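Local atomic coordinates of intimin (PDB entry 6TPL), a protein that probably serves as a bacterial adhesin, whose extracellular passenger includes Ig-like juncture domains held in an extended conformation. Residues Thr145-Lys150 with Gly174-Ser179; Gly149-Ser154 with Val166-Thr171; Gln101-Ile106 with Ser183-Asp188; Ile106-Ala111 with Thr127-Lys132; Asn139-Phe144 with Thr155-Thr160. All coordinates share one frame; numbering follows the deposited sequence.

Contacts 1, 2, 4 and 5 lie within the second bacterial Ig-like domain; contact 3 joins the residues leading into strand 105-111 to a loop of the same domain. Contacts 1 and 5 share strand 141-146 and belong to one sheet. Contacts 2 and 4 belong to the other, through neighbouring strands 163-169 and 124-132. The two sheets pack on each other: V128 CG2 of contact 4 is 3.7 Å from F144 CE2 of contact 5. Contacts 1 and 2 share G149 and K150, and their centres are about 8 Å apart. Contact 3 shares I106 with contact 4, their centres about 11 Å apart. A magnesium ion lies about 4 Å from the side chain of E108 in contact 4.

Contact 1 (Thr145-Lys150 with Gly174-Ser179); sequences TTTLGK and GKSLVS
L148 packs on G174, K175 and S176 beside a pair of antiparallel strands of an Ig-like domain. The regular pairing lies further back, where T145 and S179 exchange two backbone hydrogen bonds. From L148, CB rests 3.7 Å from S176 CB. Its CG stands anti to the backbone N (chi1 172°). Beyond it, CD2 ends against the backbone of G174, 3.3 Å from its O. Outside the pair, L148 also touches S170 and T172. T147 carries the next polar link. Its N gives a long, bent bond to L177 O (3.2 Å, 137°). In return its OG1 accepts from L177 N at 2.9 Å, nearly straight. A side-chain oxygen thus accepts where a backbone carbonyl would in regular pairing. A water bridges T147 OG1 to K175 O, while K175 NZ is salt-bridged to E195. T146 and S176 reach toward the interior, where both touch L168. Their hydroxyls converge on one acceptor, the carbonyl O of L148. T146 OG1 donates to L148 O at 2.8 Å from above the carbonyl plane, and S176 OG donates to the same O at 3.0 Å from much nearer that plane.

Contact 2 (Gly149-Ser154 with Val166-Thr171); sequences GKLSNS and VTLTST
L151 crosses both V166 and L168 obliquely on the inner face of a short antiparallel strand pair. One branch of L151 does most of the touching. Its CD2 lies 3.8 Å from V166 CG2 and 3.9 Å from L168 CD1. F144 and T146 of the opposing sheet meet the same leucine, so the cluster is part of the core of the Ig-like domain. K150 and T169 point to the other face. K150 runs extended away from the partner strand, and only its CB stays close to T169. Their backbones exchange two hydrogen bonds, and a water joins K150 O to T169 OG1. At one end of the pair, G149 CA lies 3.1 Å from T169 O, a close approach of the two backbones. At the other end S152 turns its side chain toward T167. Its OG sits between the backbone N and the carbonyl carbon (chi1 58°) and accepts from T167 N at 2.9 Å, at 166°. S152 CB meets T167 OG1 at 3.3 Å. S152 N in turn donates to T167 O at 2.8 Å. The serine hydroxyl therefore replaces a backbone carbonyl and prolongs the pairing beyond strand 150-151. Apolar packing holds the inner face; backbone bonds and the S152 hydroxyl join the strands, and water adds a polar link beside K150.

Contact 3 (Gln101-Ile106 with Ser183-Asp188); sequences QTKASI and SDVAVD
K103 meets the flat peptide carbonyl of D184 nearly end-on to the C=O bond. The contact joins residues leading into strand 105-111 to the loop between strands 174-181 and 189-190 of the Ig-like domain. K103 NZ donates to D184 O at 2.7 Å, with a C=O...N angle of 164°. The lysine chain bends at chi3 (73°), which brings CE to 3.3 Å from the same oxygen. The carboxylate of D184 is not the partner: its OD1 is 6.6 Å from K103 NZ. The carbonyl of K103 is approached differently. S105 OG lies well above its plane and donates to K103 O at 2.7 Å. This bond links K103 to S105, the first residue of strand 105-111. V185 CG2 packs against the other segment, 3.3 Å from A104 O and 3.7 Å from S105 OG. The loop then folds through an inverse gamma turn centred on A186, with a weak V187 N to V185 O bond. Around the contact, S105 touches V99 and I106 touches I97, both on the last strand of the first domain. A water also spans the two segments, donating to S183 O at 2.8 Å and to A104 O at a short 2.5 Å.

Contact 4 (Ile106-Ala111 with Thr127-Lys132); sequences ITEIKA and TVKVMK
I106 and V128 cross at about a right angle, with I106 CG2 3.6 Å from V128 CG1. The other branch of the valine, CG2, meets I109 CG1 at 3.8 Å, so V128 is wedged between the two isoleucines. On the opposite face E108 and K129 cross obliquely. E108 CG, between its own backbone N and carbonyl carbon (chi1 42°), lies 3.4 Å from K129 CB. T107 crosses M131, with its OG1 3.5 Å from M131 CG.

The backbones fix this pattern. The strands run antiparallel at 162°, and a beta bulge shifts the register by one between I106 and E108. T107 N donates to K129 O at 2.8 Å, and K129 N donates to E108 O. Beyond the bulge, K110 and T127 pair by two regular bonds.

Further out, V142, F144 and A180 of the facing sheet cover V128. This side is therefore the core of the Ig-like domain. The tip of E108 reaches the first domain, where T14 OG1 is hydrogen-bonded to its OE2. A water donates to E108 OE1 at 2.6 Å and also to T127 O. A second water links E108 OE2 to K129 NZ. K110 NZ makes a long salt bridge to E108 OE1, 3.8 Å. The buried glutamate is thus met by a hydroxyl, waters and nearby lysines, with magnesium close by. These surroundings would probably stabilise its negative charge.

Contact 5 (Asn139-Phe144 with Thr155-Thr160); sequences NQEVTF and TEKTDT
T158 and Q140 meet through the threonine hydroxyl, which is gripped by two partners. T158 OG1 accepts from Q140 N at 2.9 Å and is itself hydrogen-bonded to V137 O outside the pair. The hydroxyl sits between the T158 backbone N and carbonyl carbon (chi1 55°), where it meets Q140 N. N139 N donates to T158 O at 2.8 Å from above the carbonyl plane. T158 N returns a bond to Q140 O. The loop ends are therefore stitched together before the regular antiparallel pairing starts. That pairing centres on V142 and E156, which exchange two backbone bonds. On the outer face E141 and K157 lie side by side, pointing the same way. Their chains touch at E141 CG and K157 CG, 3.8 Å apart. E141 OE1 and K157 NZ stay 4.4 Å apart, beyond a salt bridge, so any attraction is probably modest. On the inner face V142 CG2 meets T158 CG2 at 3.9 Å, crossing at about a right angle. E156 OE1 is hydrogen-bonded to N153 ND2, just outside the pair. Strand 141-146 lies between 155-157 and 174-181 in its sheet of the Ig-like domain, and V142 packs across on V130 and A164 of the facing strands 124-132 and 163-169.

Contact 1 (Thr145-Lys150 with Gly174-Ser179)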
# COMPACT_ATOMS: atom_id res chain seq x y z
N THR A 145 11.19 10.43 -5.72
CA THR A 145 10.73 11.56 -6.52
C THR A 145 9.33 11.94 -6.05
O THR A 145 8.66 11.18 -5.37
CB THR A 145 10.71 11.24 -8.02
OG1 THR A 145 9.85 10.13 -8.27
CG2 THR A 145 12.11 10.91 -8.51
N THR A 146 8.89 13.15 -6.43
CA THR A 146 7.57 13.62 -6.05
C THR A 146 6.96 14.44 -7.19
O THR A 146 7.68 15.01 -8.01
CB THR A 146 7.62 14.47 -4.77
OG1 THR A 146 6.28 14.77 -4.33
CG2 THR A 146 8.37 15.78 -5.02
N THR A 147 5.63 14.49 -7.21
CA THR A 147 4.89 15.32 -8.14
C THR A 147 4.52 16.68 -7.57
O THR A 147 4.03 17.54 -8.30
CB THR A 147 3.60 14.62 -8.59
OG1 THR A 147 2.74 14.41 -7.46
CG2 THR A 147 3.91 13.28 -9.22
N LEU A 148 4.74 16.89 -6.27
CA LEU A 148 4.40 18.14 -5.61
C LEU A 148 5.23 18.25 -4.34
O LEU A 148 5.37 17.28 -3.59
CB LEU A 148 2.90 18.20 -5.27
CG LEU A 148 2.48 19.40 -4.41
CD1 LEU A 148 2.74 20.70 -5.16
CD2 LEU A 148 1.03 19.28 -3.98
N GLY A 149 5.80 19.42 -4.12
CA GLY A 149 6.50 19.68 -2.88
C GLY A 149 7.99 19.41 -2.96
O GLY A 149 8.56 19.12 -4.02
N LYS A 150 8.62 19.50 -1.80
CA LYS A 150 10.07 19.44 -1.67
C LYS A 150 10.45 18.26 -0.78
O LYS A 150 10.06 18.21 0.39
CB LYS A 150 10.60 20.75 -1.08
CG LYS A 150 12.11 20.79 -0.84
CD LYS A 150 12.50 22.13 -0.21
CE LYS A 150 14.00 22.25 -0.02
NZ LYS A 150 14.37 23.58 0.54
N GLY A 174 -2.30 20.75 -2.81
CA GLY A 174 -2.58 19.80 -3.88
C GLY A 174 -2.21 18.39 -3.48
O GLY A 174 -1.62 18.14 -2.43
N LYS A 175 -2.59 17.46 -4.35
CA LYS A 175 -2.25 16.06 -4.17
C LYS A 175 -0.80 15.83 -4.58
O LYS A 175 -0.32 16.42 -5.55
CB LYS A 175 -3.17 15.16 -4.98
CG LYS A 175 -4.63 15.24 -4.55
CD LYS A 175 -5.48 14.17 -5.21
CE LYS A 175 -6.93 14.24 -4.74
NZ LYS A 175 -7.07 13.95 -3.29
N SER A 176 -0.10 14.98 -3.83
CA SER A 176 1.29 14.66 -4.12
C SER A 176 1.48 13.16 -4.14
O SER A 176 1.00 12.44 -3.25
CB SER A 176 2.25 15.29 -3.10
OG SER A 176 3.59 14.93 -3.39
N LEU A 177 2.19 12.69 -5.17
CA LEU A 177 2.52 11.27 -5.31
C LEU A 177 4.03 11.13 -5.24
O LEU A 177 4.75 11.62 -6.12
CB LEU A 177 1.98 10.71 -6.63
CG LEU A 177 2.31 9.24 -6.90
CD1 LEU A 177 1.87 8.37 -5.74
CD2 LEU A 177 1.66 8.79 -8.20
N VAL A 178 4.51 10.46 -4.20
CA VAL A 178 5.92 10.13 -4.05
C VAL A 178 6.16 8.75 -4.64
O VAL A 178 5.36 7.83 -4.45
CB VAL A 178 6.34 10.20 -2.57
CG1 VAL A 178 7.69 9.53 -2.38
CG2 VAL A 178 6.41 11.64 -2.10
N SER A 179 7.26 8.61 -5.37
CA SER A 179 7.68 7.34 -5.94
C SER A 179 9.08 7.01 -5.43
O SER A 179 9.83 7.89 -5.01
CB SER A 179 7.68 7.37 -7.47
OG SER A 179 6.37 7.54 -7.98
O HOH W 1 11.80 7.59 -7.87
O HOH W 2 0.30 14.98 -8.07

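Contact 2 (Gly149-Ser154 with Val166-Thr171)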
# COMPACT_ATOMS: atom_id res chain seq x y z
N GLY A 149 5.80 19.42 -4.12
CA GLY A 149 6.50 19.68 -2.88
C GLY A 149 7.99 19.41 -2.96
O GLY A 149 8.56 19.12 -4.02
N LYS A 150 8.62 19.50 -1.80
CA LYS A 150 10.07 19.44 -1.67
C LYS A 150 10.45 18.26 -0.78
O LYS A 150 10.06 18.21 0.39
CB LYS A 150 10.60 20.75 -1.08
CG LYS A 150 12.11 20.79 -0.84
CD LYS A 150 12.50 22.13 -0.21
CE LYS A 150 14.00 22.25 -0.02
NZ LYS A 150 14.37 23.58 0.54
N LEU A 151 11.21 17.33 -1.35
CA LEU A 151 11.72 16.20 -0.59
C LEU A 151 12.98 16.60 0.17
O LEU A 151 13.79 17.40 -0.32
CB LEU A 151 12.02 15.03 -1.52
CG LEU A 151 10.86 14.27 -2.15
CD1 LEU A 151 11.35 13.48 -3.35
CD2 LEU A 151 10.21 13.34 -1.14
N SER A 152 13.16 16.03 1.36
CA SER A 152 14.34 16.31 2.17
C SER A 152 15.62 15.89 1.46
O SER A 152 16.68 16.48 1.69
CB SER A 152 14.22 15.60 3.51
OG SER A 152 14.07 14.20 3.31
N ASN A 153 15.54 14.87 0.62
CA ASN A 153 16.68 14.39 -0.15
C ASN A 153 16.15 13.59 -1.32
O ASN A 153 14.99 13.16 -1.33
CB ASN A 153 17.62 13.51 0.70
CG ASN A 153 18.95 14.19 0.99
OD1 ASN A 153 19.30 15.21 0.38
ND2 ASN A 153 19.72 13.61 1.91
N SER A 154 16.99 13.41 -2.33
CA SER A 154 16.60 12.58 -3.46
C SER A 154 17.00 11.12 -3.28
O SER A 154 16.31 10.23 -3.80
CB SER A 154 17.22 13.11 -4.76
OG SER A 154 16.42 14.13 -5.34
N VAL A 166 12.60 9.74 3.96
CA VAL A 166 12.68 11.14 3.56
C VAL A 166 11.41 11.81 4.05
O VAL A 166 10.40 11.15 4.33
CB VAL A 166 12.83 11.33 2.04
CG1 VAL A 166 14.15 10.74 1.56
CG2 VAL A 166 11.64 10.72 1.29
N THR A 167 11.45 13.14 4.14
CA THR A 167 10.28 13.93 4.47
C THR A 167 9.90 14.80 3.28
O THR A 167 10.73 15.11 2.42
CB THR A 167 10.51 14.82 5.70
OG1 THR A 167 11.65 15.66 5.50
CG2 THR A 167 10.70 13.97 6.94
N LEU A 168 8.63 15.19 3.24
CA LEU A 168 8.07 15.99 2.16
C LEU A 168 7.29 17.15 2.75
O LEU A 168 6.42 16.95 3.61
CB LEU A 168 7.15 15.14 1.27
CG LEU A 168 6.46 15.85 0.09
CD1 LEU A 168 7.48 16.08 -1.02
CD2 LEU A 168 5.27 15.04 -0.40
N THR A 169 7.61 18.36 2.31
CA THR A 169 6.83 19.55 2.62
C THR A 169 6.34 20.19 1.33
O THR A 169 6.79 19.85 0.23
CB THR A 169 7.65 20.57 3.43
OG1 THR A 169 8.80 20.95 2.68
CG2 THR A 169 8.06 19.98 4.76
N SER A 170 5.41 21.13 1.46
CA SER A 170 4.94 21.86 0.29
C SER A 170 4.44 23.24 0.72
O SER A 170 3.74 23.37 1.73
CB SER A 170 3.83 21.11 -0.44
OG SER A 170 3.39 21.83 -1.60
N THR A 171 4.82 24.25 -0.06
CA THR A 171 4.30 25.60 0.13
C THR A 171 3.03 25.87 -0.67
O THR A 171 2.47 26.96 -0.56
CB THR A 171 5.36 26.64 -0.26
OG1 THR A 171 5.72 26.49 -1.63
CG2 THR A 171 6.61 26.48 0.60
O HOH W 3 11.13 19.20 2.54

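Contact 3 (Gln101-Ile106 with Ser183-Asp188)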
# COMPACT_ATOMS: atom_id res chain seq x y z
N GLN A 101 12.96 -12.68 -4.80
CA GLN A 101 13.68 -12.85 -3.55
C GLN A 101 15.19 -12.80 -3.74
O GLN A 101 15.92 -12.57 -2.77
CB GLN A 101 13.29 -14.17 -2.89
CG GLN A 101 13.65 -15.39 -3.71
CD GLN A 101 13.05 -16.67 -3.17
OE1 GLN A 101 12.33 -17.38 -3.87
NE2 GLN A 101 13.36 -16.98 -1.91
N THR A 102 15.69 -13.04 -4.95
CA THR A 102 17.13 -13.05 -5.14
C THR A 102 17.72 -11.66 -5.31
O THR A 102 18.95 -11.52 -5.33
CB THR A 102 17.53 -13.89 -6.37
OG1 THR A 102 17.07 -13.25 -7.56
CG2 THR A 102 16.94 -15.29 -6.27
N LYS A 103 16.89 -10.62 -5.43
CA LYS A 103 17.37 -9.28 -5.73
C LYS A 103 16.93 -8.28 -4.67
O LYS A 103 15.78 -8.31 -4.21
CB LYS A 103 16.85 -8.81 -7.10
CG LYS A 103 17.29 -9.67 -8.27
CD LYS A 103 16.54 -9.30 -9.54
CE LYS A 103 17.00 -7.96 -10.11
NZ LYS A 103 16.23 -7.61 -11.34
N ALA A 104 17.85 -7.40 -4.28
CA ALA A 104 17.53 -6.30 -3.37
C ALA A 104 16.39 -5.47 -3.94
O ALA A 104 16.56 -4.78 -4.95
CB ALA A 104 18.77 -5.43 -3.11
N SER A 105 15.21 -5.55 -3.31
CA SER A 105 14.01 -4.91 -3.83
C SER A 105 13.29 -4.16 -2.72
O SER A 105 13.30 -4.58 -1.56
CB SER A 105 13.03 -5.94 -4.45
OG SER A 105 13.70 -6.88 -5.27
N ILE A 106 12.65 -3.05 -3.09
CA ILE A 106 11.74 -2.39 -2.16
C ILE A 106 10.58 -3.32 -1.86
O ILE A 106 9.94 -3.87 -2.77
CB ILE A 106 11.23 -1.07 -2.75
CG1 ILE A 106 12.36 -0.06 -2.89
CG2 ILE A 106 10.14 -0.50 -1.86
CD1 ILE A 106 12.00 1.19 -3.66
N SER A 183 18.16 0.40 -7.83
CA SER A 183 18.77 -0.01 -9.08
C SER A 183 18.43 -1.46 -9.39
O SER A 183 18.28 -2.29 -8.50
CB SER A 183 20.29 0.17 -9.03
OG SER A 183 20.64 1.51 -8.73
N ASP A 184 18.29 -1.75 -10.69
CA ASP A 184 18.17 -3.08 -11.27
C ASP A 184 16.84 -3.77 -10.97
O ASP A 184 16.68 -4.95 -11.32
CB ASP A 184 19.29 -4.03 -10.83
CG ASP A 184 20.68 -3.54 -11.24
OD1 ASP A 184 21.67 -3.89 -10.56
OD2 ASP A 184 20.77 -2.81 -12.24
N VAL A 185 15.87 -3.10 -10.34
CA VAL A 185 14.53 -3.65 -10.14
C VAL A 185 13.55 -2.80 -10.94
O VAL A 185 13.42 -1.60 -10.69
CB VAL A 185 14.15 -3.69 -8.66
CG1 VAL A 185 12.71 -4.18 -8.51
CG2 VAL A 185 15.10 -4.59 -7.88
N ALA A 186 12.84 -3.43 -11.87
CA ALA A 186 11.99 -2.72 -12.82
C ALA A 186 10.58 -2.52 -12.25
O ALA A 186 9.58 -2.96 -12.81
CB ALA A 186 11.96 -3.46 -14.15
N VAL A 187 10.52 -1.82 -11.12
CA VAL A 187 9.26 -1.52 -10.46
C VAL A 187 9.27 -0.06 -10.03
O VAL A 187 10.13 0.36 -9.26
CB VAL A 187 9.01 -2.44 -9.25
CG1 VAL A 187 7.72 -2.05 -8.54
CG2 VAL A 187 8.98 -3.90 -9.68
N ASP A 188 8.30 0.71 -10.53
CA ASP A 188 8.09 2.11 -10.18
C ASP A 188 7.22 2.15 -8.93
O ASP A 188 5.99 2.22 -9.00
CB ASP A 188 7.45 2.84 -11.36
CG ASP A 188 7.29 4.33 -11.13
OD1 ASP A 188 7.85 4.87 -10.16
OD2 ASP A 188 6.57 4.97 -11.94
O HOH W 4 18.50 -3.59 -6.04

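Contact 4 (Ile106-Ala111 with Thr127-Lys132)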
# COMPACT_ATOMS: atom_id res chain seq x y z
N ILE A 106 12.65 -3.05 -3.09
CA ILE A 106 11.74 -2.39 -2.16
C ILE A 106 10.58 -3.32 -1.86
O ILE A 106 9.94 -3.87 -2.77
CB ILE A 106 11.23 -1.07 -2.75
CG1 ILE A 106 12.36 -0.06 -2.89
CG2 ILE A 106 10.14 -0.50 -1.86
CD1 ILE A 106 12.00 1.19 -3.66
N THR A 107 10.30 -3.52 -0.57
CA THR A 107 9.18 -4.34 -0.14
C THR A 107 8.03 -3.54 0.44
O THR A 107 6.91 -4.07 0.52
CB THR A 107 9.64 -5.38 0.90
OG1 THR A 107 10.21 -4.70 2.02
CG2 THR A 107 10.65 -6.33 0.29
N GLU A 108 8.27 -2.30 0.84
CA GLU A 108 7.18 -1.48 1.35
C GLU A 108 7.54 -0.00 1.26
O GLU A 108 8.71 0.38 1.21
CB GLU A 108 6.84 -1.86 2.79
CG GLU A 108 8.04 -2.11 3.70
CD GLU A 108 7.64 -2.32 5.16
OE1 GLU A 108 7.76 -1.36 5.95
OE2 GLU A 108 7.19 -3.44 5.49
N ILE A 109 6.50 0.82 1.24
CA ILE A 109 6.61 2.27 1.26
C ILE A 109 5.39 2.76 2.05
O ILE A 109 4.25 2.42 1.72
CB ILE A 109 6.67 2.86 -0.16
CG1 ILE A 109 6.76 4.38 -0.09
CG2 ILE A 109 5.48 2.42 -0.97
CD1 ILE A 109 7.31 5.02 -1.34
N LYS A 110 5.63 3.51 3.12
CA LYS A 110 4.58 3.96 4.02
C LYS A 110 4.72 5.46 4.26
O LYS A 110 5.83 5.98 4.33
CB LYS A 110 4.64 3.21 5.36
CG LYS A 110 4.42 1.71 5.27
CD LYS A 110 4.58 1.06 6.64
CE LYS A 110 4.41 -0.44 6.60
NZ LYS A 110 4.54 -1.04 7.96
N ALA A 111 3.58 6.14 4.35
CA ALA A 111 3.51 7.54 4.74
C ALA A 111 2.91 7.62 6.14
O ALA A 111 1.95 6.90 6.45
CB ALA A 111 2.67 8.35 3.74
N THR A 127 8.74 6.10 4.52
CA THR A 127 9.70 5.10 4.94
C THR A 127 9.62 3.91 3.99
O THR A 127 8.56 3.30 3.84
CB THR A 127 9.44 4.65 6.38
OG1 THR A 127 9.50 5.79 7.26
CG2 THR A 127 10.47 3.63 6.83
N VAL A 128 10.74 3.61 3.34
CA VAL A 128 10.86 2.49 2.42
C VAL A 128 11.73 1.42 3.07
O VAL A 128 12.66 1.74 3.82
CB VAL A 128 11.46 2.92 1.07
CG1 VAL A 128 11.96 1.72 0.30
CG2 VAL A 128 10.44 3.70 0.26
N LYS A 129 11.41 0.16 2.80
CA LYS A 129 12.22 -0.96 3.24
C LYS A 129 12.71 -1.73 2.02
O LYS A 129 11.97 -1.91 1.05
CB LYS A 129 11.44 -1.89 4.17
CG LYS A 129 12.32 -2.81 5.00
CD LYS A 129 11.49 -3.77 5.83
CE LYS A 129 12.35 -4.54 6.82
NZ LYS A 129 11.51 -5.44 7.67
N VAL A 130 13.95 -2.19 2.08
CA VAL A 130 14.57 -2.97 1.02
C VAL A 130 15.00 -4.31 1.60
O VAL A 130 15.62 -4.35 2.66
CB VAL A 130 15.78 -2.23 0.41
CG1 VAL A 130 16.41 -3.09 -0.67
CG2 VAL A 130 15.36 -0.89 -0.14
N MET A 131 14.69 -5.39 0.89
CA MET A 131 15.02 -6.72 1.37
C MET A 131 15.54 -7.59 0.23
O MET A 131 15.29 -7.33 -0.95
CB MET A 131 13.80 -7.39 2.02
CG MET A 131 13.09 -6.51 3.03
SD MET A 131 11.80 -7.40 3.95
CE MET A 131 12.78 -8.43 5.04
N LYS A 132 16.28 -8.62 0.61
CA LYS A 132 16.79 -9.65 -0.29
C LYS A 132 16.87 -10.93 0.53
O LYS A 132 17.36 -10.90 1.66
CB LYS A 132 18.17 -9.27 -0.85
CG LYS A 132 18.76 -10.31 -1.80
CD LYS A 132 20.04 -9.78 -2.45
CE LYS A 132 21.02 -9.24 -1.41
NZ LYS A 132 22.31 -8.80 -2.00
O HOH W 5 8.40 1.19 5.84
O HOH W 6 8.89 -3.69 8.22

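Contact 5 (Asn139-Phe144 with Thr155-Thr160)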
# COMPACT_ATOMS: atom_id res chain seq x y z
N ASN A 139 22.63 -0.16 3.29
CA ASN A 139 23.49 0.61 2.40
C ASN A 139 23.06 0.52 0.93
O ASN A 139 23.87 0.69 0.02
CB ASN A 139 24.96 0.20 2.55
CG ASN A 139 25.56 0.70 3.85
OD1 ASN A 139 25.72 1.90 4.06
ND2 ASN A 139 25.91 -0.23 4.73
N GLN A 140 21.77 0.28 0.71
CA GLN A 140 21.18 0.31 -0.63
C GLN A 140 20.62 1.70 -0.89
O GLN A 140 19.91 2.25 -0.05
CB GLN A 140 20.08 -0.74 -0.74
CG GLN A 140 19.48 -0.87 -2.13
CD GLN A 140 20.30 -1.75 -3.04
OE1 GLN A 140 21.14 -2.53 -2.58
NE2 GLN A 140 20.06 -1.65 -4.34
N GLU A 141 20.95 2.26 -2.05
CA GLU A 141 20.49 3.60 -2.39
C GLU A 141 19.05 3.55 -2.88
O GLU A 141 18.77 2.94 -3.92
CB GLU A 141 21.40 4.23 -3.46
CG GLU A 141 22.72 4.76 -2.92
CD GLU A 141 23.42 5.69 -3.90
OE1 GLU A 141 24.47 6.25 -3.52
OE2 GLU A 141 22.93 5.86 -5.03
N VAL A 142 18.15 4.17 -2.13
CA VAL A 142 16.76 4.36 -2.55
C VAL A 142 16.62 5.78 -3.05
O VAL A 142 16.96 6.74 -2.34
CB VAL A 142 15.79 4.09 -1.39
CG1 VAL A 142 14.36 4.30 -1.86
CG2 VAL A 142 15.98 2.69 -0.84
N THR A 143 16.12 5.94 -4.28
CA THR A 143 15.90 7.25 -4.87
C THR A 143 14.41 7.56 -4.86
O THR A 143 13.59 6.73 -5.25
CB THR A 143 16.46 7.32 -6.30
OG1 THR A 143 17.88 7.12 -6.27
CG2 THR A 143 16.16 8.68 -6.92
N PHE A 144 14.08 8.76 -4.38
CA PHE A 144 12.70 9.22 -4.23
C PHE A 144 12.42 10.36 -5.21
O PHE A 144 13.30 11.19 -5.47
CB PHE A 144 12.43 9.75 -2.81
CG PHE A 144 12.57 8.73 -1.71
CD1 PHE A 144 13.82 8.40 -1.19
CD2 PHE A 144 11.45 8.11 -1.18
CE1 PHE A 144 13.95 7.46 -0.18
CE2 PHE A 144 11.57 7.17 -0.17
CZ PHE A 144 12.82 6.85 0.33
N THR A 155 18.08 10.85 -2.54
CA THR A 155 18.57 9.50 -2.37
C THR A 155 19.05 9.31 -0.94
O THR A 155 19.79 10.15 -0.40
CB THR A 155 19.71 9.19 -3.35
OG1 THR A 155 19.22 9.28 -4.70
CG2 THR A 155 20.27 7.79 -3.11
N GLU A 156 18.62 8.20 -0.33
CA GLU A 156 18.97 7.84 1.04
C GLU A 156 19.40 6.38 1.01
O GLU A 156 18.80 5.56 0.31
CB GLU A 156 17.78 8.03 2.00
CG GLU A 156 17.46 9.48 2.31
CD GLU A 156 18.49 10.13 3.22
OE1 GLU A 156 18.59 11.37 3.22
OE2 GLU A 156 19.20 9.39 3.93
N LYS A 157 20.46 6.06 1.75
CA LYS A 157 20.94 4.68 1.85
C LYS A 157 20.25 3.99 3.02
O LYS A 157 20.11 4.57 4.10
CB LYS A 157 22.45 4.65 2.03
CG LYS A 157 23.24 5.13 0.81
CD LYS A 157 24.74 5.13 1.07
CE LYS A 157 25.52 5.62 -0.15
NZ LYS A 157 26.99 5.65 0.08
N THR A 158 19.80 2.75 2.80
CA THR A 158 19.10 2.02 3.84
C THR A 158 20.02 1.78 5.05
O THR A 158 21.24 1.64 4.92
CB THR A 158 18.58 0.68 3.31
OG1 THR A 158 19.67 -0.08 2.74
CG2 THR A 158 17.53 0.90 2.23
N ASP A 159 19.41 1.75 6.23
CA ASP A 159 20.13 1.47 7.47
C ASP A 159 20.19 -0.04 7.69
O ASP A 159 19.77 -0.84 6.85
CB ASP A 159 19.49 2.21 8.65
CG ASP A 159 18.07 1.76 8.94
OD1 ASP A 159 17.33 2.51 9.61
OD2 ASP A 159 17.68 0.64 8.53
N THR A 160 20.70 -0.44 8.86
CA THR A 160 20.95 -1.86 9.08
C THR A 160 19.67 -2.68 9.13
O THR A 160 19.73 -3.91 9.04
CB THR A 160 21.73 -2.09 10.38
OG1 THR A 160 21.00 -1.53 11.48
CG2 THR A 160 23.11 -1.46 10.31